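Side-chain contacts in computational Design of Enzyme (PDB 3TP4), which is a computationally designed enzyme of unknown function, probably meant to carry an activated serine in a catalytic triad on a glycoside-hydrolase-like TIM barrel: residues E202-R205 with G209-N212; I32-H37 with Q344-D349; I73-Q78 with V114-T119; Y197-E202 with A426-A431. One frame throughout, in Å; residues are numbered along the deposited sequence.

Interaction 1: E202-R205 with G209-N212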
# COMPACT_ATOMS: atom_id res chain seq x y z
N GLU A 202 -12.35 4.15 -0.62
CA GLU A 202 -13.59 4.88 -0.89
C GLU A 202 -13.70 6.15 -0.03
O GLU A 202 -14.06 7.22 -0.53
CB GLU A 202 -14.79 3.94 -0.69
CG GLU A 202 -14.88 2.91 -1.82
CD GLU A 202 -15.63 1.64 -1.45
OE1 GLU A 202 -16.02 1.49 -0.27
OE2 GLU A 202 -15.83 0.80 -2.36
N TYR A 203 -13.36 6.04 1.25
CA TYR A 203 -13.37 7.22 2.11
C TYR A 203 -12.43 8.30 1.57
O TYR A 203 -12.83 9.44 1.37
CB TYR A 203 -13.04 6.88 3.57
CG TYR A 203 -13.25 8.06 4.50
CD1 TYR A 203 -14.52 8.41 4.91
CD2 TYR A 203 -12.18 8.82 4.96
CE1 TYR A 203 -14.74 9.49 5.76
CE2 TYR A 203 -12.37 9.91 5.81
CZ TYR A 203 -13.67 10.24 6.20
OH TYR A 203 -13.92 11.30 7.04
N LEU A 204 -11.18 7.93 1.30
CA LEU A 204 -10.21 8.90 0.79
C LEU A 204 -10.61 9.47 -0.57
O LEU A 204 -10.61 10.68 -0.77
CB LEU A 204 -8.80 8.29 0.71
CG LEU A 204 -8.10 8.01 2.05
CD1 LEU A 204 -6.88 7.16 1.85
CD2 LEU A 204 -7.73 9.31 2.81
N ARG A 205 -10.94 8.59 -1.51
CA ARG A 205 -11.22 9.02 -2.88
C ARG A 205 -12.61 9.66 -3.01
O ARG A 205 -12.75 10.78 -3.49
CB ARG A 205 -11.11 7.85 -3.86
CG ARG A 205 -11.51 8.17 -5.31
CD ARG A 205 -11.67 6.89 -6.15
NE ARG A 205 -12.76 6.04 -5.64
CZ ARG A 205 -12.87 4.73 -5.84
NH1 ARG A 205 -11.97 4.06 -6.57
NH2 ARG A 205 -13.90 4.06 -5.32
N GLY A 209 -12.18 13.23 -1.55
CA GLY A 209 -11.77 13.81 -2.81
C GLY A 209 -10.27 13.79 -3.08
O GLY A 209 -9.77 14.58 -3.88
N VAL A 210 -9.55 12.90 -2.41
CA VAL A 210 -8.12 12.75 -2.66
C VAL A 210 -7.90 12.38 -4.12
O VAL A 210 -8.52 11.45 -4.63
CB VAL A 210 -7.48 11.69 -1.74
CG1 VAL A 210 -6.05 11.38 -2.19
CG2 VAL A 210 -7.52 12.15 -0.30
N SER A 211 -7.02 13.11 -4.79
CA SER A 211 -6.83 12.91 -6.22
C SER A 211 -5.37 12.66 -6.61
O SER A 211 -5.06 12.53 -7.79
CB SER A 211 -7.38 14.10 -7.01
OG SER A 211 -6.65 15.27 -6.72
N ASN A 212 -4.48 12.60 -5.63
CA ASN A 212 -3.05 12.41 -5.92
C ASN A 212 -2.47 11.12 -5.32
O ASN A 212 -1.27 11.04 -5.06
CB ASN A 212 -2.21 13.65 -5.53
CG ASN A 212 -2.33 13.99 -4.05
OD1 ASN A 212 -3.41 13.91 -3.47
ND2 ASN A 212 -1.22 14.38 -3.43

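Interaction 2: I32-H37 with Q344-D349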
# COMPACT_ATOMS: atom_id res chain seq x y z
N ILE A 32 15.04 -0.73 -12.30
CA ILE A 32 14.24 -0.82 -11.09
C ILE A 32 14.65 0.31 -10.13
O ILE A 32 15.83 0.45 -9.79
CB ILE A 32 14.35 -2.22 -10.45
CG1 ILE A 32 13.34 -2.38 -9.30
CG2 ILE A 32 15.79 -2.49 -10.00
CD1 ILE A 32 13.10 -3.84 -8.89
N LEU A 33 13.69 1.15 -9.75
CA LEU A 33 14.00 2.28 -8.89
C LEU A 33 14.37 1.79 -7.50
O LEU A 33 13.62 1.04 -6.86
CB LEU A 33 12.81 3.25 -8.76
CG LEU A 33 11.91 3.80 -9.88
CD1 LEU A 33 11.63 5.29 -9.67
CD2 LEU A 33 12.36 3.53 -11.28
N PHE A 34 15.52 2.23 -7.01
CA PHE A 34 15.90 1.94 -5.63
C PHE A 34 15.22 2.92 -4.67
O PHE A 34 15.27 4.13 -4.87
CB PHE A 34 17.41 2.02 -5.42
CG PHE A 34 17.80 1.94 -3.97
CD1 PHE A 34 17.69 0.73 -3.29
CD2 PHE A 34 18.23 3.07 -3.28
CE1 PHE A 34 18.04 0.65 -1.94
CE2 PHE A 34 18.58 3.01 -1.94
CZ PHE A 34 18.49 1.81 -1.27
N GLY A 35 14.59 2.38 -3.64
CA GLY A 35 13.93 3.20 -2.63
C GLY A 35 14.51 3.01 -1.24
O GLY A 35 15.07 1.96 -0.93
N HIS A 36 14.37 4.04 -0.41
CA HIS A 36 14.87 3.98 0.95
C HIS A 36 13.90 4.70 1.87
O HIS A 36 13.42 5.80 1.55
CB HIS A 36 16.26 4.62 1.04
CG HIS A 36 16.92 4.47 2.38
ND1 HIS A 36 17.68 5.47 2.95
CD2 HIS A 36 16.95 3.43 3.25
CE1 HIS A 36 18.14 5.06 4.12
NE2 HIS A 36 17.72 3.83 4.32
N HIS A 37 13.60 4.07 3.01
CA HIS A 37 12.62 4.58 3.97
C HIS A 37 13.22 5.67 4.86
O HIS A 37 14.31 5.49 5.43
CB HIS A 37 12.09 3.43 4.82
CG HIS A 37 10.73 3.67 5.39
ND1 HIS A 37 9.58 3.53 4.64
CD2 HIS A 37 10.33 4.05 6.63
CE1 HIS A 37 8.53 3.82 5.40
NE2 HIS A 37 8.96 4.13 6.61
N GLN A 344 27.45 -0.12 -2.87
CA GLN A 344 27.93 0.82 -3.87
C GLN A 344 27.90 0.20 -5.27
O GLN A 344 27.55 0.88 -6.24
CB GLN A 344 29.36 1.29 -3.53
CG GLN A 344 29.37 2.28 -2.37
CD GLN A 344 30.75 2.53 -1.82
OE1 GLN A 344 31.59 1.63 -1.75
NE2 GLN A 344 30.99 3.77 -1.41
N ALA A 345 28.26 -1.08 -5.37
CA ALA A 345 28.26 -1.77 -6.66
C ALA A 345 26.83 -1.98 -7.15
O ALA A 345 26.52 -1.80 -8.33
CB ALA A 345 29.00 -3.11 -6.55
N TYR A 346 25.97 -2.38 -6.22
CA TYR A 346 24.55 -2.45 -6.49
C TYR A 346 24.03 -1.13 -7.06
O TYR A 346 23.30 -1.12 -8.04
CB TYR A 346 23.82 -2.80 -5.19
CG TYR A 346 22.33 -2.57 -5.25
CD1 TYR A 346 21.79 -1.34 -4.89
CD2 TYR A 346 21.47 -3.58 -5.66
CE1 TYR A 346 20.43 -1.13 -4.95
CE2 TYR A 346 20.11 -3.38 -5.70
CZ TYR A 346 19.60 -2.15 -5.35
OH TYR A 346 18.23 -1.94 -5.41
N ALA A 347 24.41 -0.02 -6.42
CA ALA A 347 23.98 1.31 -6.84
C ALA A 347 24.54 1.74 -8.20
O ALA A 347 23.84 2.42 -8.96
CB ALA A 347 24.32 2.37 -5.76
N ALA A 348 25.78 1.37 -8.49
CA ALA A 348 26.41 1.73 -9.76
C ALA A 348 25.89 0.90 -10.93
O ALA A 348 26.00 1.29 -12.08
CB ALA A 348 27.94 1.60 -9.65
N ASP A 349 25.28 -0.24 -10.63
CA ASP A 349 24.75 -1.10 -11.69
C ASP A 349 23.78 -0.27 -12.54
O ASP A 349 23.01 0.52 -11.99
CB ASP A 349 24.02 -2.30 -11.09
CG ASP A 349 23.72 -3.37 -12.11
OD1 ASP A 349 22.83 -3.15 -12.96
OD2 ASP A 349 24.36 -4.44 -12.06

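Interaction 3: I73-Q78 with V114-T119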
# COMPACT_ATOMS: atom_id res chain seq x y z
N ILE A 73 4.68 9.24 11.05
CA ILE A 73 5.22 10.59 11.18
C ILE A 73 4.18 11.57 11.71
O ILE A 73 4.51 12.54 12.39
CB ILE A 73 5.72 11.11 9.83
CG1 ILE A 73 6.98 10.35 9.40
CG2 ILE A 73 6.00 12.60 9.89
CD1 ILE A 73 7.32 10.58 7.97
N ILE A 74 2.92 11.34 11.36
CA ILE A 74 1.84 12.22 11.79
C ILE A 74 1.63 12.10 13.30
O ILE A 74 1.27 13.07 13.97
CB ILE A 74 0.53 11.88 11.07
CG1 ILE A 74 0.63 12.24 9.58
CG2 ILE A 74 -0.66 12.59 11.72
CD1 ILE A 74 -0.40 11.53 8.72
N GLU A 75 1.87 10.91 13.83
CA GLU A 75 1.70 10.63 15.24
C GLU A 75 2.88 11.17 16.03
O GLU A 75 2.87 11.18 17.26
CB GLU A 75 1.57 9.13 15.47
CG GLU A 75 0.61 8.43 14.52
CD GLU A 75 0.93 6.95 14.35
OE1 GLU A 75 2.00 6.51 14.83
OE2 GLU A 75 0.13 6.23 13.72
N GLY A 76 3.92 11.60 15.32
CA GLY A 76 5.14 12.07 15.95
C GLY A 76 5.98 10.92 16.44
O GLY A 76 6.85 11.11 17.29
N ASN A 77 5.73 9.72 15.92
CA ASN A 77 6.46 8.52 16.33
C ASN A 77 7.61 8.18 15.37
O ASN A 77 8.21 7.10 15.46
CB ASN A 77 5.52 7.33 16.47
CG ASN A 77 4.40 7.57 17.47
OD1 ASN A 77 4.47 8.48 18.28
ND2 ASN A 77 3.36 6.74 17.41
N GLN A 78 7.90 9.10 14.46
CA GLN A 78 8.95 8.90 13.48
C GLN A 78 9.32 10.26 12.92
O GLN A 78 8.44 11.07 12.60
CB GLN A 78 8.46 7.96 12.36
CG GLN A 78 9.51 7.00 11.84
CD GLN A 78 8.89 5.78 11.16
OE1 GLN A 78 9.19 5.47 10.00
NE2 GLN A 78 8.03 5.07 11.89
N VAL A 114 0.42 -1.44 10.70
CA VAL A 114 -0.68 -1.87 11.54
C VAL A 114 -0.39 -1.75 13.05
O VAL A 114 -1.00 -2.44 13.86
CB VAL A 114 -1.21 -3.29 11.15
CG1 VAL A 114 -1.80 -3.26 9.73
CG2 VAL A 114 -0.12 -4.34 11.24
N GLU A 115 0.50 -0.83 13.41
CA GLU A 115 0.84 -0.62 14.81
C GLU A 115 -0.38 -0.25 15.66
O GLU A 115 -0.56 -0.77 16.76
CB GLU A 115 1.92 0.45 14.97
CG GLU A 115 3.29 0.03 14.47
CD GLU A 115 3.33 -0.09 12.96
OE1 GLU A 115 2.58 0.65 12.28
OE2 GLU A 115 4.11 -0.93 12.45
N ASN A 116 -1.22 0.64 15.14
CA ASN A 116 -2.41 1.07 15.87
C ASN A 116 -3.36 -0.07 16.19
O ASN A 116 -4.27 0.09 17.01
CB ASN A 116 -3.15 2.17 15.13
CG ASN A 116 -2.46 3.51 15.26
OD1 ASN A 116 -2.06 3.91 16.35
ND2 ASN A 116 -2.31 4.21 14.14
N PHE A 117 -3.16 -1.22 15.55
CA PHE A 117 -4.03 -2.37 15.75
C PHE A 117 -3.57 -3.27 16.91
O PHE A 117 -4.12 -4.35 17.12
CB PHE A 117 -4.16 -3.18 14.45
CG PHE A 117 -4.86 -2.45 13.33
CD1 PHE A 117 -4.16 -1.59 12.49
CD2 PHE A 117 -6.22 -2.65 13.09
CE1 PHE A 117 -4.79 -0.92 11.45
CE2 PHE A 117 -6.87 -1.99 12.05
CZ PHE A 117 -6.16 -1.13 11.22
N VAL A 118 -2.57 -2.81 17.65
CA VAL A 118 -2.08 -3.54 18.82
C VAL A 118 -2.17 -2.69 20.09
O VAL A 118 -2.68 -1.57 20.07
CB VAL A 118 -0.64 -4.04 18.62
CG1 VAL A 118 -0.56 -4.93 17.38
CG2 VAL A 118 0.34 -2.88 18.51
N THR A 119 -1.67 -3.23 21.20
CA THR A 119 -1.83 -2.62 22.53
C THR A 119 -1.75 -1.09 22.57
O THR A 119 -2.76 -0.41 22.72
CB THR A 119 -0.83 -3.21 23.56
OG1 THR A 119 -1.10 -4.61 23.74
CG2 THR A 119 -0.97 -2.51 24.91

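Interaction 4: Y197-E202 with A426-A431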
# COMPACT_ATOMS: atom_id res chain seq x y z
N TYR A 197 -9.72 -2.29 3.51
CA TYR A 197 -8.95 -1.68 2.42
C TYR A 197 -9.91 -0.90 1.51
O TYR A 197 -9.63 0.24 1.12
CB TYR A 197 -8.19 -2.75 1.63
CG TYR A 197 -7.16 -2.20 0.65
CD1 TYR A 197 -7.55 -1.61 -0.55
CD2 TYR A 197 -5.80 -2.30 0.93
CE1 TYR A 197 -6.60 -1.11 -1.45
CE2 TYR A 197 -4.85 -1.80 0.03
CZ TYR A 197 -5.26 -1.21 -1.15
OH TYR A 197 -4.31 -0.71 -2.02
N ARG A 198 -11.04 -1.53 1.17
CA ARG A 198 -12.00 -0.93 0.23
C ARG A 198 -12.59 0.36 0.81
O ARG A 198 -12.67 1.37 0.11
CB ARG A 198 -13.11 -1.93 -0.13
CG ARG A 198 -12.62 -3.09 -1.03
CD ARG A 198 -13.56 -4.28 -0.99
NE ARG A 198 -13.07 -5.40 -1.78
CZ ARG A 198 -13.59 -6.63 -1.74
NH1 ARG A 198 -14.60 -6.91 -0.93
NH2 ARG A 198 -13.08 -7.59 -2.49
N PHE A 199 -13.01 0.31 2.07
CA PHE A 199 -13.48 1.52 2.75
C PHE A 199 -12.42 2.59 2.75
O PHE A 199 -12.70 3.76 2.53
CB PHE A 199 -13.88 1.24 4.19
CG PHE A 199 -14.23 2.48 4.97
CD1 PHE A 199 -15.45 3.11 4.76
CD2 PHE A 199 -13.34 3.01 5.89
CE1 PHE A 199 -15.77 4.26 5.47
CE2 PHE A 199 -13.66 4.16 6.61
CZ PHE A 199 -14.88 4.79 6.39
N THR A 200 -11.18 2.21 3.04
CA THR A 200 -10.09 3.18 3.07
C THR A 200 -10.01 3.93 1.74
O THR A 200 -9.86 5.17 1.70
CB THR A 200 -8.75 2.50 3.37
OG1 THR A 200 -8.76 2.00 4.72
CG2 THR A 200 -7.58 3.47 3.21
N VAL A 201 -10.08 3.17 0.65
CA VAL A 201 -9.97 3.75 -0.68
C VAL A 201 -11.17 4.65 -0.96
O VAL A 201 -11.04 5.76 -1.47
CB VAL A 201 -9.89 2.68 -1.78
CG1 VAL A 201 -10.11 3.33 -3.13
CG2 VAL A 201 -8.54 1.97 -1.75
N GLU A 202 -12.35 4.15 -0.62
CA GLU A 202 -13.59 4.88 -0.89
C GLU A 202 -13.70 6.15 -0.03
O GLU A 202 -14.06 7.22 -0.53
CB GLU A 202 -14.79 3.94 -0.69
CG GLU A 202 -14.88 2.91 -1.82
CD GLU A 202 -15.63 1.64 -1.45
OE1 GLU A 202 -16.02 1.49 -0.27
OE2 GLU A 202 -15.83 0.80 -2.36
N ALA A 426 -24.75 9.28 1.68
CA ALA A 426 -23.31 9.56 1.72
C ALA A 426 -22.42 8.50 1.08
O ALA A 426 -21.45 8.84 0.39
CB ALA A 426 -22.87 9.83 3.17
N LEU A 427 -22.71 7.23 1.32
CA LEU A 427 -21.77 6.17 0.94
C LEU A 427 -22.43 4.80 0.72
O LEU A 427 -22.11 4.09 -0.25
CB LEU A 427 -20.68 6.06 2.03
CG LEU A 427 -19.43 5.26 1.67
CD1 LEU A 427 -18.76 5.82 0.41
CD2 LEU A 427 -18.45 5.26 2.83
N TRP A 428 -23.35 4.42 1.60
CA TRP A 428 -23.91 3.06 1.59
C TRP A 428 -25.43 2.99 1.43
O TRP A 428 -26.16 3.89 1.87
CB TRP A 428 -23.57 2.32 2.88
CG TRP A 428 -22.10 2.13 3.17
CD1 TRP A 428 -21.20 1.42 2.43
CD2 TRP A 428 -21.39 2.61 4.32
NE1 TRP A 428 -19.96 1.45 3.05
CE2 TRP A 428 -20.05 2.17 4.21
CE3 TRP A 428 -21.76 3.39 5.43
CZ2 TRP A 428 -19.08 2.49 5.16
CZ3 TRP A 428 -20.79 3.69 6.38
CH2 TRP A 428 -19.47 3.25 6.23
N TRP A 429 -25.88 1.89 0.84
CA TRP A 429 -27.26 1.45 0.88
C TRP A 429 -27.34 0.53 2.09
O TRP A 429 -26.48 -0.33 2.26
CB TRP A 429 -27.60 0.66 -0.39
CG TRP A 429 -27.67 1.53 -1.61
CD1 TRP A 429 -26.62 2.07 -2.31
CD2 TRP A 429 -28.86 1.96 -2.29
NE1 TRP A 429 -27.09 2.82 -3.37
CE2 TRP A 429 -28.46 2.76 -3.38
CE3 TRP A 429 -30.23 1.76 -2.06
CZ2 TRP A 429 -29.37 3.36 -4.24
CZ3 TRP A 429 -31.13 2.35 -2.92
CH2 TRP A 429 -30.70 3.14 -4.00
N THR A 430 -28.34 0.73 2.95
CA THR A 430 -28.39 0.01 4.22
C THR A 430 -29.78 -0.50 4.56
O THR A 430 -30.77 -0.03 4.03
CB THR A 430 -27.87 0.87 5.41
OG1 THR A 430 -28.84 1.86 5.77
CG2 THR A 430 -26.58 1.54 5.05
N ALA A 431 -29.82 -1.49 5.46
CA ALA A 431 -31.06 -2.00 6.04
C ALA A 431 -30.70 -2.73 7.32
O ALA A 431 -29.59 -3.25 7.45
CB ALA A 431 -31.76 -2.95 5.07
O HOH W 1 -17.28 0.83 2.31

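Interaction 1: E202-R205 with G209-N212
The planar carbonyl group of Leu204 is met by the backbone N-H of Val210, which approaches tilted 28° from the carbonyl plane. Val210 N lies 3.0 Å from Leu204 O and its N-H...O angle is 160°, a nearly straight hydrogen bond. The valine side chain closes over the same oxygen: Val210 CB is 3.4 Å from Leu204 O, and Val210 CG2, set beside its own backbone N, is 3.5 Å from Leu204 O. That branch also reaches Leu204 CB, at 4.2 Å. Together these contacts close the C-terminal end of the helix. The N-H lies six positions after the carbonyl, against five in the 6→1 bond of a Schellman motif, in keeping with the wider, pi-type turn at 203-205. Gly209 leaves the helix with phi 80°, at backbone angles where a side chain would crowd the preceding carbonyl oxygen, hence a glycine. Its N makes a weak hydrogen bond to Arg205 O (3.2 Å), and its CA adds a C-H...O contact to the same oxygen. In the barrel this is the turn from helix 190-207 into strand 213-217: Leu204 packs on Phe213 and Tyr215 of that strand, while Val210 packs on Ala152 and Ala155 of helix 141-157.

Interaction 2: I32-H37 with Q344-D349
Phe34 and Tyr346 meet where strand 32-37 passes the last turns of helix 340-348, their backbones well separated, since the closest CA pair, Phe34 with Ala347, is 8.2 Å apart. This is strand-to-helix packing in the wall of the TIM barrel, where an inner parallel strand is covered by an outer helix. The contact rests on one aromatic pair. Both CB atoms are directed at the opposing segment, and in both residues CG stands anti to the backbone N (chi1 171° for Phe34, 166° for Tyr346), which carries each ring across the gap. The rings form an offset edge-to-face pair, the edge of Tyr346 presented to the face of Phe34, with centroids 5.7 Å apart and planes at 75°. Tyr346 CE1 comes to 3.7 Å from Phe34 CD1. Phe343 widens the cluster, edge-to-face with Phe34 and also meeting the ring of Tyr346, and Phe354 meets Phe34 as well. The same strand also carries His37, which hydrogen-bonds Ser70 and Glu320 in a geometry consistent with a Ser-His-Glu triad. The tyrosine hydroxyl is buried and has no hydrogen-bond partner in the model; Tyr346 OH lies 3.5 Å from Phe34 CD1 and 4.0 Å from Phe34 CB.

Interaction 3: I73-Q78 with V114-T119
A single side-chain hydrogen bond, Asn116 to Glu75, joins two surface loops that follow consecutive barrel strands, 66-70 and 107-113. These are beta-to-alpha loops, which in a TIM barrel border the catalytic end. The contact is slight, burying 56 Å² in all, and the backbones stay apart: the nearest CA atoms, those of Glu75 and Asn116, are 10.4 Å from each other. The two side chains bridge that distance from opposite directions. Glu75 is extended beyond CG (chi2 155°), which sends its carboxylate outward, and Asn116 ND2 donates to Glu75 OE2 over 3.2 Å. The bond is bent, with an N-H...O angle of 144°. Its donor sits above the carboxylate plane, and OE2 in turn is tilted from the amide plane; carboxylate and amide planes stand 62° apart, so the two flat groups are neither coplanar nor stacked.

Both polar ends have further partners that help to position them. Glu75 OE2 also bonds Tyr147 OH, and Asn116 OD1 accepts from Ser122 N, which fixes the amide's orientation and turns its NH2 toward the glutamate. Asn116 itself sits in a 3-10 turn, marked by the bond from Phe117 N to Val114 O (3.0 Å). The Glu75 side chain lies near the putative Ser-His-Glu triad without touching it. On the flanks, Glu75 and Ile74 pack against Arg87 at the start of helix 87-104, while Phe117 packs on Thr130 and Val134 of helix 130-134.

Interaction 4: Y197-E202 with A426-A431
Apolar contacts centre on Phe199, whose ring meets Leu427 and Trp428 together. Phe199 CG lies anti to the backbone N (chi1 174°), which carries the ring toward the partner segment, where its CD1-CE1 side makes the contacts. Leu427 CD2 comes in at the ring edge, near its plane, 3.9 Å from Phe199 CE1. Phe199 CD1 is 3.7 Å from Trp428 CZ2. As an aromatic pair, the phenyl and the six-membered indole ring are rim to rim, neither over the other's face, with planes only 23° apart and centroids separated by 5.9 Å. Leu427 CD2 also rests on one face of the indole, toward its rim, so the leucine branch wedges against both rings.

The polar link is water-mediated. A water donates to Glu202 OE1 (2.9 Å) and accepts from Trp428 NE1 at 2.8 Å, lying in the indole plane; it bridges Glu202 and Trp428, which do not touch directly. The other carboxylate oxygen, Glu202 OE2, bonds His376 NE2.

The contact thus seats the barrel on the bacterial Ig-like domain: Phe199 of helix 190-207 also packs on Leu144, Val145 and Leu148 of helix 141-157, and Trp428, leading into strand 429-433, on Arg394 and Arg396 of strand 391-398.

From the N terminus, strand 32-37 opens interaction 2, whose long loop closes only at 344-349 and brings the first barrel strand to a late helix. Within that span, interaction 3 closes a short loop from 73-78 to 114-119, joining two beta-to-alpha loops; Gln78 packs on His37 of interaction 2. Helix 190-207 then starts both interactions 1 and 4, which share Glu202. Interaction 1 closes almost at once, at 209-212, still inside the span of interaction 2. Interaction 4 crosses interaction 2, running on to 426-431 and tying the barrel to the Ig-like domain; these two lie about 40 Å apart, centre to centre.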